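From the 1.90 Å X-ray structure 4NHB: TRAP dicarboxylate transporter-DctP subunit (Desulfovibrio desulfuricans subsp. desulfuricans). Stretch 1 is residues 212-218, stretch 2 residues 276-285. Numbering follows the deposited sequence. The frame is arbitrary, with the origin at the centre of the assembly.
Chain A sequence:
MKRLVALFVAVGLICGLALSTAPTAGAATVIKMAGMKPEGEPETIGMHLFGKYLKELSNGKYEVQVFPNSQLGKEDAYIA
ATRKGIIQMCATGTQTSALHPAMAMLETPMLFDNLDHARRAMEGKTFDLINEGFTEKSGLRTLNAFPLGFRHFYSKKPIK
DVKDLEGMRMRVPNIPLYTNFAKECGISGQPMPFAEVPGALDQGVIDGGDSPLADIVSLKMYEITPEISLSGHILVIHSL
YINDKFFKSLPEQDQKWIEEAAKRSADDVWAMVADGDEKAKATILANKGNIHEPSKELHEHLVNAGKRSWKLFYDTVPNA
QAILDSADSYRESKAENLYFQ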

# COMPACT_ATOMS: atom_id res chain seq x y z
N PRO A 212 -3.09 8.21 0.42
CA PRO A 212 -4.18 7.91 1.36
C PRO A 212 -4.31 9.01 2.43
O PRO A 212 -3.31 9.66 2.76
CB PRO A 212 -3.72 6.59 2.02
CG PRO A 212 -2.76 5.98 1.07
CD PRO A 212 -2.06 7.16 0.39
N LEU A 213 -5.50 9.17 3.00
CA LEU A 213 -5.68 10.18 4.03
C LEU A 213 -4.82 9.91 5.23
O LEU A 213 -4.37 10.85 5.87
CB LEU A 213 -7.14 10.27 4.46
CG LEU A 213 -8.04 11.00 3.43
CD1 LEU A 213 -9.49 10.57 3.52
CD2 LEU A 213 -7.92 12.51 3.57
N ALA A 214 -4.55 8.64 5.52
CA ALA A 214 -3.71 8.33 6.66
C ALA A 214 -2.34 9.01 6.52
O ALA A 214 -1.78 9.51 7.48
CB ALA A 214 -3.53 6.79 6.80
N ASP A 215 -1.83 9.05 5.30
CA ASP A 215 -0.51 9.63 5.05
C ASP A 215 -0.60 11.15 5.00
O ASP A 215 0.26 11.86 5.55
CB ASP A 215 0.07 9.03 3.75
CG ASP A 215 0.56 7.60 3.91
OD1 ASP A 215 0.63 7.14 5.07
OD2 ASP A 215 0.87 6.95 2.85
N ILE A 216 -1.66 11.66 4.39
CA ILE A 216 -1.84 13.10 4.33
C ILE A 216 -1.93 13.70 5.73
O ILE A 216 -1.32 14.73 5.98
CB ILE A 216 -3.10 13.46 3.54
CG1 ILE A 216 -2.87 13.17 2.07
CG2 ILE A 216 -3.48 14.91 3.78
CD1 ILE A 216 -4.17 13.08 1.28
N VAL A 217 -2.66 13.05 6.64
CA VAL A 217 -2.76 13.57 8.00
C VAL A 217 -1.50 13.30 8.81
O VAL A 217 -1.03 14.16 9.54
CB VAL A 217 -4.00 12.98 8.72
CG1 VAL A 217 -3.86 13.11 10.25
CG2 VAL A 217 -5.24 13.67 8.19
N SER A 218 -0.96 12.10 8.67
CA SER A 218 0.23 11.72 9.39
C SER A 218 1.38 12.66 9.12
O SER A 218 2.09 13.04 10.07
CB SER A 218 0.63 10.28 9.08
OG SER A 218 1.82 10.01 9.75
N GLY A 276 -11.16 5.76 10.22
CA GLY A 276 -10.06 6.71 10.26
C GLY A 276 -10.13 7.75 9.16
O GLY A 276 -9.77 8.91 9.36
N ASP A 277 -10.58 7.35 7.99
CA ASP A 277 -10.71 8.29 6.88
C ASP A 277 -11.79 9.33 7.17
O ASP A 277 -11.68 10.46 6.74
CB ASP A 277 -11.01 7.56 5.58
CG ASP A 277 -9.77 7.06 4.88
OD1 ASP A 277 -8.67 7.06 5.47
OD2 ASP A 277 -9.87 6.66 3.72
N GLU A 278 -12.84 8.95 7.92
CA GLU A 278 -13.89 9.89 8.32
C GLU A 278 -13.30 10.96 9.22
O GLU A 278 -13.52 12.15 9.02
CB GLU A 278 -15.04 9.20 9.06
CG GLU A 278 -15.80 8.11 8.25
CD GLU A 278 -16.81 7.29 9.11
OE1 GLU A 278 -16.85 7.49 10.34
OE2 GLU A 278 -17.57 6.48 8.56
N LYS A 279 -12.52 10.51 10.20
CA LYS A 279 -11.93 11.42 11.16
C LYS A 279 -10.90 12.30 10.47
O LYS A 279 -10.80 13.49 10.80
CB LYS A 279 -11.27 10.67 12.32
CG LYS A 279 -12.18 9.72 13.09
CD LYS A 279 -11.56 9.29 14.41
CE LYS A 279 -12.51 8.44 15.24
NZ LYS A 279 -13.87 9.07 15.45
N ALA A 280 -10.15 11.71 9.52
CA ALA A 280 -9.17 12.46 8.71
C ALA A 280 -9.82 13.54 7.89
O ALA A 280 -9.28 14.64 7.73
CB ALA A 280 -8.41 11.52 7.77
N LYS A 281 -10.98 13.23 7.35
CA LYS A 281 -11.66 14.20 6.52
C LYS A 281 -12.12 15.36 7.40
O LYS A 281 -11.99 16.55 7.04
CB LYS A 281 -12.85 13.51 5.81
CG LYS A 281 -12.53 12.97 4.45
CD LYS A 281 -13.64 12.01 3.93
CE LYS A 281 -13.18 11.25 2.67
NZ LYS A 281 -14.03 10.06 2.33
N ALA A 282 -12.64 15.02 8.57
CA ALA A 282 -13.10 16.02 9.51
C ALA A 282 -11.89 16.89 9.83
O ALA A 282 -11.92 18.09 9.60
CB ALA A 282 -13.66 15.36 10.76
N THR A 283 -10.82 16.25 10.30
CA THR A 283 -9.61 16.94 10.73
C THR A 283 -9.10 17.95 9.70
O THR A 283 -8.75 19.07 10.05
CB THR A 283 -8.48 15.93 11.02
OG1 THR A 283 -8.89 15.04 12.07
CG2 THR A 283 -7.23 16.63 11.44
N ILE A 284 -9.07 17.56 8.43
CA ILE A 284 -8.67 18.48 7.37
C ILE A 284 -9.56 19.72 7.40
O ILE A 284 -9.06 20.84 7.38
CB ILE A 284 -8.71 17.78 6.02
CG1 ILE A 284 -7.62 16.69 6.00
CG2 ILE A 284 -8.41 18.73 4.91
CD1 ILE A 284 -7.56 15.93 4.74
N LEU A 285 -10.87 19.51 7.49
CA LEU A 285 -11.83 20.61 7.39
C LEU A 285 -11.80 21.51 8.61
O LEU A 285 -12.15 22.69 8.53
CB LEU A 285 -13.25 20.08 7.19
CG LEU A 285 -13.54 19.39 5.86
CD1 LEU A 285 -15.01 19.02 5.80
CD2 LEU A 285 -13.17 20.26 4.69
O HOH W 1 -7.78 7.75 2.05
O HOH W 2 -6.19 6.41 4.37

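Two helices cross at 41°, their axes 9.6 Å apart at closest approach, and no direct hydrogen bond joins them: packing, which buries 328 Å² summed over both sides, and two bridging waters hold them together. Gly276 opens the second stretch without contributing to the contact.

Asp277 follows, where Leu213 begins the first helix and the two CA atoms lie 6.1 Å apart. Its CA-to-CB bond points sideways, but an m rotamer brings the carboxylate nearer, with OD1 3.7 Å from Leu213 CB. The acid suits a place beside the first turn of the other helix, where the NH groups of Leu213 and Ala214 have no carbonyl partner from a preceding turn. Here it reaches them through water: water 1 accepts from Leu213 N (2.8 Å) and donates to Asp277 OD2 (2.9 Å), while water 2 accepts from Ala214 N (3.0 Å) and donates to Asp277 OD1 (2.8 Å).

Glu278 points away and Lys279 lies out of reach; both are exposed and take no part. One turn after Gly276, Ala280 faces the partner helix. Its lone methyl packs between the two helices, with CB 3.8 Å from Leu213 CB and 3.9 Å from Val217 CG2.

The CA-to-CB bond of Lys281 points sideways, and its aliphatic portion contributes: CE lies 3.8 Å from Leu213 CD1. Ala282 is out of reach. Thr283 points toward the first stretch without making a close contact; its OG1 donates to Lys279 O (2.8 Å), satisfying the hydroxyl within its own helix.

Ile284 closes the contact. Its CB also starts sideways, but the m,t rotamer extends CD1 to 3.6 Å from Leu213 CD2 and 4.3 Å from Ile216 CG2, while CG1 lies 4.4 Å from Val217 CG2.

The organizing rule is a knob into a hole: Leu213, buried and m,t, sits among Asp277, Ala280, Lys281 and Ile284, a pocket combining a small floor, an apolar wall, the aliphatic chain of Lys281 and the carboxylate of Asp277.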